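Local structure of beta-lactamase (Francisella tularensis subsp. tularensis, 3P09) at residues I253-L258 / K279-D284; R215-M220 / W224-K229; G37-Y42 / Q275-L280; K204-N209 / V242-P247. The protein probably hydrolyses beta-lactam antibiotics to substituted beta-amino acids, as a class A beta-lactamase. All coordinates share one frame; numbering follows the deposited sequence.

Interaction 1. Residues I253-L258 / K279-D284; sequences IALGIL and KLIAND
Ile-281 of the C-terminal helix 271-289 sends its CD1 methyl against the central sheet, where two residues of strand 253-260 receive it. Leu-255 CD1 meets Ile-281 CD1 tip to tip at 3.7 Å, and Ile-257 CD1 approaches the same methyl end-on at 4.1 Å. The isoleucine stretches across the gap because its CG1 sits beside the backbone N (chi1 -69°) and CD1 then continues nearly straight (chi2 159°). Leu-255 answers with CG swung round beside its own carbonyl carbon (chi1 167°). Long branched chains suit this place: Leu-255 CA and Ile-281 CA, the nearest across the pair, are 9.2 Å apart, a distance that the side chains must fill. Around this tight part, Phe-28 of helix 24-35 and Ile-41 of strand 38-44 also touch Ile-281, while Ala-278 and Ile-216 pack on Ile-257. The solvent side is that of the helix, where the exposed Lys-279 and Asn-283 make no contact with the strand, as befits polar residues. Helix and strand are thus joined here by methyl groups alone, through dispersion and the hydrophobic effect, an attraction that depends on close fit and burial, not on a directional bond.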
# COMPACT_ATOMS: atom_id res chain seq x y z
N ILE A 253 -0.51 -8.90 -12.57
CA ILE A 253 0.30 -7.69 -12.73
C ILE A 253 0.22 -6.88 -11.45
O ILE A 253 -0.66 -7.10 -10.62
CB ILE A 253 -0.17 -6.84 -13.93
CG1 ILE A 253 -1.66 -6.52 -13.81
CG2 ILE A 253 0.05 -7.60 -15.23
CD1 ILE A 253 -2.03 -5.24 -14.48
N ALA A 254 1.16 -5.97 -11.26
CA ALA A 254 1.05 -5.05 -10.13
C ALA A 254 0.83 -3.66 -10.69
O ALA A 254 1.32 -3.34 -11.78
CB ALA A 254 2.30 -5.09 -9.28
N LEU A 255 0.10 -2.84 -9.96
CA LEU A 255 -0.18 -1.49 -10.44
C LEU A 255 -0.18 -0.56 -9.24
O LEU A 255 -0.93 -0.77 -8.30
CB LEU A 255 -1.54 -1.45 -11.14
CG LEU A 255 -2.12 -0.07 -11.42
CD1 LEU A 255 -1.20 0.76 -12.34
CD2 LEU A 255 -3.50 -0.22 -12.03
N GLY A 256 0.68 0.45 -9.29
CA GLY A 256 0.70 1.49 -8.26
C GLY A 256 0.26 2.80 -8.88
O GLY A 256 0.74 3.17 -9.95
N ILE A 257 -0.67 3.49 -8.22
CA ILE A 257 -1.09 4.83 -8.63
C ILE A 257 -1.04 5.75 -7.41
O ILE A 257 -1.74 5.50 -6.42
CB ILE A 257 -2.52 4.84 -9.21
CG1 ILE A 257 -2.64 3.85 -10.38
CG2 ILE A 257 -2.92 6.24 -9.63
CD1 ILE A 257 -4.05 3.73 -10.94
N LEU A 258 -0.18 6.77 -7.46
CA LEU A 258 0.00 7.67 -6.34
C LEU A 258 -0.36 9.07 -6.81
O LEU A 258 -0.08 9.44 -7.96
CB LEU A 258 1.44 7.65 -5.83
CG LEU A 258 2.07 6.24 -5.70
CD1 LEU A 258 3.51 6.34 -5.22
CD2 LEU A 258 1.29 5.33 -4.78
N LYS A 279 -8.80 3.59 -15.17
CA LYS A 279 -9.63 3.23 -16.31
C LYS A 279 -8.81 3.29 -17.60
O LYS A 279 -8.95 2.45 -18.49
CB LYS A 279 -10.85 4.16 -16.40
CG LYS A 279 -11.78 3.86 -17.57
CD LYS A 279 -12.16 2.38 -17.59
CE LYS A 279 -13.53 2.16 -18.21
NZ LYS A 279 -14.60 2.71 -17.33
N LEU A 280 -7.96 4.31 -17.69
CA LEU A 280 -7.06 4.44 -18.82
C LEU A 280 -6.20 3.19 -18.90
O LEU A 280 -5.98 2.63 -19.96
CB LEU A 280 -6.16 5.67 -18.66
CG LEU A 280 -6.88 7.01 -18.85
CD1 LEU A 280 -6.00 8.17 -18.40
CD2 LEU A 280 -7.30 7.17 -20.30
N ILE A 281 -5.73 2.76 -17.75
CA ILE A 281 -4.82 1.63 -17.71
C ILE A 281 -5.55 0.34 -18.08
O ILE A 281 -5.04 -0.47 -18.86
CB ILE A 281 -4.16 1.53 -16.34
CG1 ILE A 281 -3.20 2.73 -16.18
CG2 ILE A 281 -3.40 0.23 -16.21
CD1 ILE A 281 -2.85 3.07 -14.76
N ALA A 282 -6.74 0.17 -17.52
CA ALA A 282 -7.54 -1.02 -17.81
C ALA A 282 -7.81 -1.11 -19.31
O ALA A 282 -7.75 -2.20 -19.89
CB ALA A 282 -8.86 -0.99 -17.02
N ASN A 283 -8.13 0.02 -19.93
CA ASN A 283 -8.38 0.05 -21.37
C ASN A 283 -7.15 -0.36 -22.17
O ASN A 283 -7.25 -1.10 -23.16
CB ASN A 283 -8.84 1.44 -21.81
CG ASN A 283 -10.24 1.77 -21.34
OD1 ASN A 283 -11.00 0.89 -20.93
ND2 ASN A 283 -10.60 3.05 -21.42
N ASP A 284 -5.99 0.11 -21.73
CA ASP A 284 -4.74 -0.18 -22.42
C ASP A 284 -4.36 -1.65 -22.28
O ASP A 284 -3.99 -2.30 -23.25
CB ASP A 284 -3.61 0.72 -21.91
CG ASP A 284 -2.44 0.78 -22.87
OD1 ASP A 284 -2.67 1.00 -24.08
OD2 ASP A 284 -1.29 0.62 -22.41

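Interaction 2. Residues R215-M220 / W224-K229; sequences RIAFSM and WIIGDK
Ile-226 CD1 lies at the middle of this contact, 3.7 Å from Ile-216 CG2 and 4.1 Å from Ala-217 CB. With CG1 opposite the backbone N (chi1 170°) and the chain extended beyond it, the isoleucine stands up from strand 225-232 under the short turn 216-218, and the small Ala-217 lets that backbone come close: Ala-217 N is 3.9 Å from Ile-226 CD1. At the other end, the bent chain of selenomethionine Met-220 crosses Trp-224 at about a right angle. Its SE is 3.9 Å from Trp-224 CE3, an oblique Met-aromatic contact lying 67° off the ring normal. One shell out, Ser-219 N bonds Ile-216 O at 3.0 Å and keeps the turn compact, Asp-241 accepts from Ile-216 N, and Ser-219 OG bonds Gln-275 O of helix 271-289. Arg-215 ties the start of the turn down with a salt bridge to Glu-271 and bonds to Gly-231 O, Asn-240 O and Thr-232 OG1. The strand leads on to Lys-229, which fits the lysine of the family's K(T/S)G motif. Across the two segments the contact is apolar, polarisable and non-directional, and the polar bonds of Arg-215, Ile-216 and Ser-219 probably hold the turn over the strand.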
# COMPACT_ATOMS: atom_id res chain seq x y z
N ARG A 215 -11.27 3.21 -5.66
CA ARG A 215 -10.00 3.56 -6.29
C ARG A 215 -9.74 2.66 -7.49
O ARG A 215 -10.54 2.63 -8.40
CB ARG A 215 -8.88 3.63 -5.25
CG ARG A 215 -9.20 4.74 -4.24
CD ARG A 215 -8.16 4.92 -3.14
NE ARG A 215 -8.64 5.88 -2.17
CZ ARG A 215 -7.91 6.43 -1.21
NH1 ARG A 215 -6.62 6.14 -1.08
NH2 ARG A 215 -8.48 7.30 -0.38
N ILE A 216 -8.64 1.92 -7.50
CA ILE A 216 -8.35 1.10 -8.68
C ILE A 216 -9.49 0.13 -9.02
O ILE A 216 -9.89 -0.01 -10.19
CB ILE A 216 -7.04 0.31 -8.50
CG1 ILE A 216 -5.84 1.27 -8.56
CG2 ILE A 216 -6.92 -0.77 -9.56
CD1 ILE A 216 -4.50 0.65 -8.15
N ALA A 217 -10.00 -0.55 -8.00
CA ALA A 217 -11.04 -1.56 -8.18
C ALA A 217 -12.25 -1.01 -8.93
O ALA A 217 -12.90 -1.72 -9.70
CB ALA A 217 -11.46 -2.15 -6.83
N PHE A 218 -12.55 0.26 -8.68
CA PHE A 218 -13.70 0.93 -9.26
C PHE A 218 -13.69 0.88 -10.80
O PHE A 218 -14.74 0.97 -11.44
CB PHE A 218 -13.69 2.39 -8.79
CG PHE A 218 -14.88 3.20 -9.23
CD1 PHE A 218 -14.86 3.88 -10.44
CD2 PHE A 218 -15.99 3.32 -8.42
CE1 PHE A 218 -15.96 4.64 -10.84
CE2 PHE A 218 -17.09 4.07 -8.82
CZ PHE A 218 -17.06 4.74 -10.03
N SER A 219 -12.51 0.72 -11.38
CA SER A 219 -12.37 0.83 -12.82
C SER A 219 -11.93 -0.46 -13.50
O SER A 219 -11.82 -0.50 -14.73
CB SER A 219 -11.39 1.95 -13.18
OG SER A 219 -11.87 3.20 -12.70
N MSE A 220 -11.68 -1.50 -12.72
CA MSE A 220 -11.28 -2.80 -13.25
C MSE A 220 -12.51 -3.49 -13.84
O MSE A 220 -13.62 -3.37 -13.31
CB MSE A 220 -10.65 -3.68 -12.14
CG MSE A 220 -9.17 -3.37 -11.74
SE MSE A 220 -8.07 -2.95 -13.25
CE MSE A 220 -8.16 -1.00 -13.15
N TRP A 224 -12.04 -9.25 -13.41
CA TRP A 224 -10.65 -9.19 -12.98
C TRP A 224 -10.57 -9.23 -11.45
O TRP A 224 -11.31 -8.53 -10.77
CB TRP A 224 -9.96 -7.93 -13.52
CG TRP A 224 -9.78 -7.95 -15.03
CD1 TRP A 224 -10.42 -8.78 -15.92
CD2 TRP A 224 -8.90 -7.13 -15.80
NE1 TRP A 224 -9.99 -8.51 -17.21
CE2 TRP A 224 -9.05 -7.51 -17.16
CE3 TRP A 224 -7.99 -6.12 -15.48
CZ2 TRP A 224 -8.33 -6.90 -18.18
CZ3 TRP A 224 -7.28 -5.51 -16.50
CH2 TRP A 224 -7.45 -5.91 -17.84
N ILE A 225 -9.67 -10.05 -10.92
CA ILE A 225 -9.50 -10.15 -9.47
C ILE A 225 -8.46 -9.16 -8.99
O ILE A 225 -7.44 -8.96 -9.65
CB ILE A 225 -9.09 -11.56 -9.06
CG1 ILE A 225 -10.12 -12.58 -9.55
CG2 ILE A 225 -8.94 -11.66 -7.55
CD1 ILE A 225 -9.67 -14.01 -9.38
N ILE A 226 -8.70 -8.52 -7.85
CA ILE A 226 -7.76 -7.54 -7.33
C ILE A 226 -7.56 -7.65 -5.82
O ILE A 226 -8.47 -8.07 -5.10
CB ILE A 226 -8.19 -6.09 -7.72
CG1 ILE A 226 -7.34 -5.05 -6.98
CG2 ILE A 226 -9.65 -5.86 -7.41
CD1 ILE A 226 -7.66 -3.63 -7.40
N GLY A 227 -6.36 -7.34 -5.37
CA GLY A 227 -6.07 -7.15 -3.95
C GLY A 227 -5.28 -5.85 -3.87
O GLY A 227 -4.54 -5.55 -4.79
N ASP A 228 -5.41 -5.08 -2.79
CA ASP A 228 -4.78 -3.76 -2.80
C ASP A 228 -4.59 -3.18 -1.42
O ASP A 228 -5.21 -3.63 -0.45
CB ASP A 228 -5.61 -2.76 -3.64
CG ASP A 228 -6.83 -2.23 -2.89
OD1 ASP A 228 -6.91 -1.01 -2.62
OD2 ASP A 228 -7.73 -3.03 -2.56
N LYS A 229 -3.73 -2.17 -1.33
CA LYS A 229 -3.58 -1.39 -0.10
C LYS A 229 -3.65 0.07 -0.46
O LYS A 229 -2.92 0.54 -1.34
CB LYS A 229 -2.24 -1.66 0.59
CG LYS A 229 -2.05 -0.79 1.85
CD LYS A 229 -2.90 -1.35 3.00
CE LYS A 229 -3.03 -0.34 4.16
NZ LYS A 229 -4.10 0.69 3.84

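Interaction 3. Residues G37-Y42 / Q275-L280; sequences GKIGIY and QQAAKL. With SO4 (sulfate ion), chain D; SO4 (sulfate ion), chain G.
Gln-275 O, two residues ahead of the Ala-277 that faces strand 38-44, is gripped twice: by Lys-279 N, 3.0 Å away in the regular helical bond, and by the hydroxyl of Ser-219 from the loop before strand 225-232. The next residue extends this polar fringe, Gln-276 giving its NE2 to Tyr-35 OH and taking Lys-34 NZ at OE1, both from the end of the N-terminal helix 24-35. Between the two segments themselves the meeting is small and apolar. The methyl of Ala-277 fits between two strand residues, 4.1 Å from Ile-39 CD1 and 4.3 Å from Ile-41 CD1. Ile-39 reaches it with CG1 opposite the backbone N (chi1 -169°), whereas Ile-41 holds CG1 beside its N and bends again at chi2 (-54°), which turns CD1 toward the same methyl. Alanine suits this helix position because its short side chain lets the backbones approach, with Ile-41 CA 8.4 Å from Ala-277 CA. Lys-38 and Tyr-42 lie on the strand's other face, where Lys-38 NZ makes weak bonds to two oxygens of one sulfate, the nearer, O1, at 3.2 Å. This sulfate probably comes from the crystallisation liquor. The strand is thus two-sided: one face carries branched aliphatic residues held against the helix by dispersion, the other Lys-38, its charge toward an anion, and the buried Tyr-42 against helix 178-190.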
# COMPACT_ATOMS: atom_id res chain seq x y z
N GLY A 37 -1.65 19.13 -9.29
CA GLY A 37 -0.79 18.15 -8.65
C GLY A 37 -0.15 17.17 -9.60
O GLY A 37 -0.05 17.42 -10.81
N LYS A 38 0.30 16.04 -9.05
CA LYS A 38 1.08 15.07 -9.80
C LYS A 38 0.50 13.68 -9.62
O LYS A 38 0.12 13.30 -8.51
CB LYS A 38 2.53 15.09 -9.32
CG LYS A 38 3.28 16.37 -9.68
CD LYS A 38 4.09 16.19 -10.96
CE LYS A 38 4.55 17.54 -11.49
NZ LYS A 38 5.04 17.43 -12.89
N ILE A 39 0.42 12.93 -10.71
CA ILE A 39 0.01 11.54 -10.61
C ILE A 39 1.19 10.65 -11.00
O ILE A 39 1.94 10.97 -11.92
CB ILE A 39 -1.21 11.25 -11.49
CG1 ILE A 39 -1.79 9.87 -11.16
CG2 ILE A 39 -0.82 11.33 -12.96
CD1 ILE A 39 -3.22 9.90 -10.74
N GLY A 40 1.36 9.54 -10.29
CA GLY A 40 2.48 8.65 -10.54
C GLY A 40 1.93 7.25 -10.75
O GLY A 40 1.07 6.80 -10.00
N ILE A 41 2.44 6.58 -11.78
CA ILE A 41 1.89 5.31 -12.24
C ILE A 41 3.02 4.33 -12.54
O ILE A 41 4.01 4.69 -13.17
CB ILE A 41 1.12 5.50 -13.59
CG1 ILE A 41 0.01 6.56 -13.48
CG2 ILE A 41 0.59 4.17 -14.11
CD1 ILE A 41 -0.97 6.32 -12.39
N TYR A 42 2.88 3.09 -12.08
CA TYR A 42 3.80 2.06 -12.53
C TYR A 42 3.09 0.73 -12.61
O TYR A 42 2.30 0.39 -11.72
CB TYR A 42 5.01 1.95 -11.60
CG TYR A 42 6.19 1.22 -12.23
CD1 TYR A 42 6.50 -0.08 -11.87
CD2 TYR A 42 6.99 1.85 -13.18
CE1 TYR A 42 7.57 -0.74 -12.43
CE2 TYR A 42 8.06 1.19 -13.75
CZ TYR A 42 8.34 -0.11 -13.38
OH TYR A 42 9.40 -0.78 -13.93
N GLN A 275 -9.53 6.82 -10.07
CA GLN A 275 -10.49 6.07 -10.88
C GLN A 275 -10.20 6.26 -12.36
O GLN A 275 -10.20 5.30 -13.14
CB GLN A 275 -11.91 6.52 -10.59
CG GLN A 275 -12.33 6.27 -9.16
CD GLN A 275 -13.65 6.92 -8.85
OE1 GLN A 275 -14.22 7.61 -9.69
NE2 GLN A 275 -14.14 6.71 -7.63
N GLN A 276 -9.94 7.49 -12.75
CA GLN A 276 -9.79 7.80 -14.16
C GLN A 276 -8.46 7.25 -14.70
O GLN A 276 -8.42 6.70 -15.81
CB GLN A 276 -9.95 9.30 -14.40
CG GLN A 276 -11.39 9.77 -14.18
CD GLN A 276 -11.49 11.27 -13.99
OE1 GLN A 276 -10.91 12.05 -14.74
NE2 GLN A 276 -12.23 11.69 -12.97
N ALA A 277 -7.40 7.39 -13.92
CA ALA A 277 -6.11 6.82 -14.29
C ALA A 277 -6.22 5.31 -14.43
O ALA A 277 -5.70 4.74 -15.38
CB ALA A 277 -5.05 7.18 -13.27
N ALA A 278 -6.90 4.68 -13.48
CA ALA A 278 -7.06 3.22 -13.51
C ALA A 278 -7.86 2.76 -14.73
O ALA A 278 -7.63 1.67 -15.25
CB ALA A 278 -7.72 2.71 -12.22
N LYS A 279 -8.80 3.59 -15.17
CA LYS A 279 -9.63 3.23 -16.31
C LYS A 279 -8.81 3.29 -17.60
O LYS A 279 -8.95 2.45 -18.49
CB LYS A 279 -10.85 4.16 -16.40
CG LYS A 279 -11.78 3.86 -17.57
CD LYS A 279 -12.16 2.38 -17.59
CE LYS A 279 -13.53 2.16 -18.21
NZ LYS A 279 -14.60 2.71 -17.33
N LEU A 280 -7.96 4.31 -17.69
CA LEU A 280 -7.06 4.44 -18.82
C LEU A 280 -6.20 3.19 -18.90
O LEU A 280 -5.98 2.63 -19.96
CB LEU A 280 -6.16 5.67 -18.66
CG LEU A 280 -6.88 7.01 -18.85
CD1 LEU A 280 -6.00 8.17 -18.40
CD2 LEU A 280 -7.30 7.17 -20.30
S SO4 D . 11.17 0.62 -16.57
O1 SO4 D . 10.00 0.20 -17.34
O2 SO4 D . 11.70 1.86 -17.14
O3 SO4 D . 10.80 0.86 -15.18
O4 SO4 D . 12.19 -0.42 -16.63
S SO4 G . 7.13 19.18 -15.60
O1 SO4 G . 5.68 18.98 -15.62
O2 SO4 G . 7.46 20.45 -16.25
O3 SO4 G . 7.60 19.21 -14.22
O4 SO4 G . 7.78 18.09 -16.33

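Interaction 4. Residues K204-N209 / V242-P247; sequences KYLQDN and VAIIWP
The last turn of helix 196-208 comes beside the second half of strand 239-246; Leu-206 CA and Ala-243 CA are nearest, at 8.1 Å, and side chains meet further along, at Ile-244 and Trp-246. Gln-207 and Trp-246 make the closest touch. The glutamine chain is extended beyond CG and crosses the indole at about a right angle, laying its NE2 over one face of the six-membered ring, 3.4 Å from Trp-246 CH2. Amide and ring planes are tilted 64° to each other, which excludes a flat stack. On the opposite face Ile-244 CG2 stands 3.5 Å above the Trp-246 ring plane, offset toward the rim, so the indole is held between an amide and a methyl. Deeper in, Leu-206 CD1 packs more loosely on Ile-244 CG1 at 4.4 Å, aliphatic on aliphatic as suits buried positions. On the exposed side of the helix, Lys-204 NZ bridges one turn to the syn lone pair of Asp-208 OD1 at 2.8 Å. Helix 178-190 supports the strand from the same region, Phe-190 touching both Ile-244 and Trp-246. Strand 225-232, the sheet's edge strand, pairs with strand 239-246 through Gly-227 and Ile-244, and Asp-228 N also bonds Leu-206 O.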
# COMPACT_ATOMS: atom_id res chain seq x y z
N LYS A 204 -3.89 -13.21 0.17
CA LYS A 204 -5.22 -13.26 0.78
C LYS A 204 -5.54 -12.00 1.60
O LYS A 204 -6.65 -11.48 1.54
CB LYS A 204 -5.39 -14.55 1.60
CG LYS A 204 -6.79 -14.75 2.20
CD LYS A 204 -7.88 -14.73 1.13
CE LYS A 204 -9.18 -15.38 1.62
NZ LYS A 204 -9.84 -14.64 2.72
N TYR A 205 -4.58 -11.51 2.38
CA TYR A 205 -4.81 -10.26 3.12
C TYR A 205 -5.20 -9.12 2.18
O TYR A 205 -6.13 -8.35 2.44
CB TYR A 205 -3.54 -9.78 3.84
CG TYR A 205 -3.02 -10.61 5.00
CD1 TYR A 205 -3.86 -11.14 5.96
CD2 TYR A 205 -1.65 -10.79 5.14
CE1 TYR A 205 -3.33 -11.88 7.04
CE2 TYR A 205 -1.12 -11.51 6.19
CZ TYR A 205 -1.95 -12.05 7.14
OH TYR A 205 -1.35 -12.77 8.17
N LEU A 206 -4.44 -8.97 1.10
CA LEU A 206 -4.67 -7.88 0.15
C LEU A 206 -6.05 -8.00 -0.51
O LEU A 206 -6.73 -7.00 -0.75
CB LEU A 206 -3.59 -7.90 -0.92
CG LEU A 206 -2.19 -7.47 -0.49
CD1 LEU A 206 -1.27 -7.66 -1.68
CD2 LEU A 206 -2.17 -6.02 0.01
N GLN A 207 -6.43 -9.23 -0.81
CA GLN A 207 -7.74 -9.49 -1.39
C GLN A 207 -8.90 -9.26 -0.42
O GLN A 207 -10.02 -8.97 -0.84
CB GLN A 207 -7.81 -10.92 -1.96
CG GLN A 207 -6.88 -11.12 -3.17
CD GLN A 207 -6.94 -12.54 -3.70
OE1 GLN A 207 -7.33 -13.45 -2.99
NE2 GLN A 207 -6.55 -12.72 -4.96
N ASP A 208 -8.63 -9.40 0.87
CA ASP A 208 -9.66 -9.16 1.89
C ASP A 208 -9.90 -7.67 2.14
O ASP A 208 -10.88 -7.30 2.79
CB ASP A 208 -9.26 -9.81 3.22
CG ASP A 208 -9.46 -11.30 3.24
OD1 ASP A 208 -10.12 -11.84 2.31
OD2 ASP A 208 -8.97 -11.95 4.19
N ASN A 209 -8.99 -6.82 1.67
CA ASN A 209 -9.10 -5.39 1.92
C ASN A 209 -10.36 -4.76 1.32
O ASN A 209 -10.73 -5.08 0.20
CB ASN A 209 -7.87 -4.63 1.40
CG ASN A 209 -8.00 -3.13 1.58
OD1 ASN A 209 -7.70 -2.34 0.67
ND2 ASN A 209 -8.47 -2.72 2.75
N VAL A 242 -2.26 0.83 -4.25
CA VAL A 242 -1.27 -0.07 -4.87
C VAL A 242 -1.85 -1.47 -4.86
O VAL A 242 -2.30 -1.97 -3.81
CB VAL A 242 0.08 -0.03 -4.14
CG1 VAL A 242 1.11 -0.93 -4.83
CG2 VAL A 242 0.60 1.40 -4.05
N ALA A 243 -1.84 -2.11 -6.02
CA ALA A 243 -2.68 -3.27 -6.23
C ALA A 243 -1.97 -4.41 -6.93
O ALA A 243 -0.99 -4.19 -7.64
CB ALA A 243 -3.89 -2.87 -7.04
N ILE A 244 -2.46 -5.62 -6.69
CA ILE A 244 -2.14 -6.74 -7.56
C ILE A 244 -3.42 -7.09 -8.28
O ILE A 244 -4.49 -7.14 -7.67
CB ILE A 244 -1.68 -7.98 -6.81
CG1 ILE A 244 -0.41 -7.70 -5.99
CG2 ILE A 244 -1.43 -9.10 -7.80
CD1 ILE A 244 0.75 -7.32 -6.82
N ILE A 245 -3.31 -7.35 -9.58
CA ILE A 245 -4.49 -7.58 -10.41
C ILE A 245 -4.26 -8.85 -11.21
O ILE A 245 -3.16 -9.06 -11.72
CB ILE A 245 -4.70 -6.43 -11.39
CG1 ILE A 245 -4.83 -5.11 -10.62
CG2 ILE A 245 -5.90 -6.69 -12.28
CD1 ILE A 245 -4.85 -3.86 -11.50
N TRP A 246 -5.29 -9.69 -11.28
CA TRP A 246 -5.27 -10.90 -12.09
C TRP A 246 -6.25 -10.71 -13.23
O TRP A 246 -7.45 -10.94 -13.05
CB TRP A 246 -5.72 -12.11 -11.27
CG TRP A 246 -4.74 -12.55 -10.21
CD1 TRP A 246 -3.86 -13.60 -10.29
CD2 TRP A 246 -4.56 -11.98 -8.91
NE1 TRP A 246 -3.14 -13.70 -9.12
CE2 TRP A 246 -3.55 -12.71 -8.26
CE3 TRP A 246 -5.15 -10.91 -8.23
CZ2 TRP A 246 -3.13 -12.42 -6.97
CZ3 TRP A 246 -4.72 -10.61 -6.95
CH2 TRP A 246 -3.72 -11.37 -6.34
N PRO A 247 -5.76 -10.26 -14.39
CA PRO A 247 -6.67 -10.08 -15.52
C PRO A 247 -7.18 -11.44 -15.97
O PRO A 247 -6.45 -12.43 -15.86
CB PRO A 247 -5.76 -9.47 -16.60
CG PRO A 247 -4.49 -9.03 -15.87
CD PRO A 247 -4.36 -10.03 -14.77

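From the N terminus, segment 37-42 opens the longest loop, which interaction 3 closes on helix 271-289 after 232 intervening residues. Within that span, segment 204-209 begins the shorter loop of interaction 4, and this in turn encloses interaction 2, a local turn back onto strand 225-232 with only three residues between its segments. Interaction 1 starts after interaction 4 has closed and finishes on the same helix as interaction 3, with Lys-279 and Leu-280 common to both. All four reach the five-stranded antiparallel sheet: interactions 1 and 3 bring the C-terminal helix to neighbouring strands, interaction 2 adds the loop 215-220, and interaction 4 adds helix 196-208.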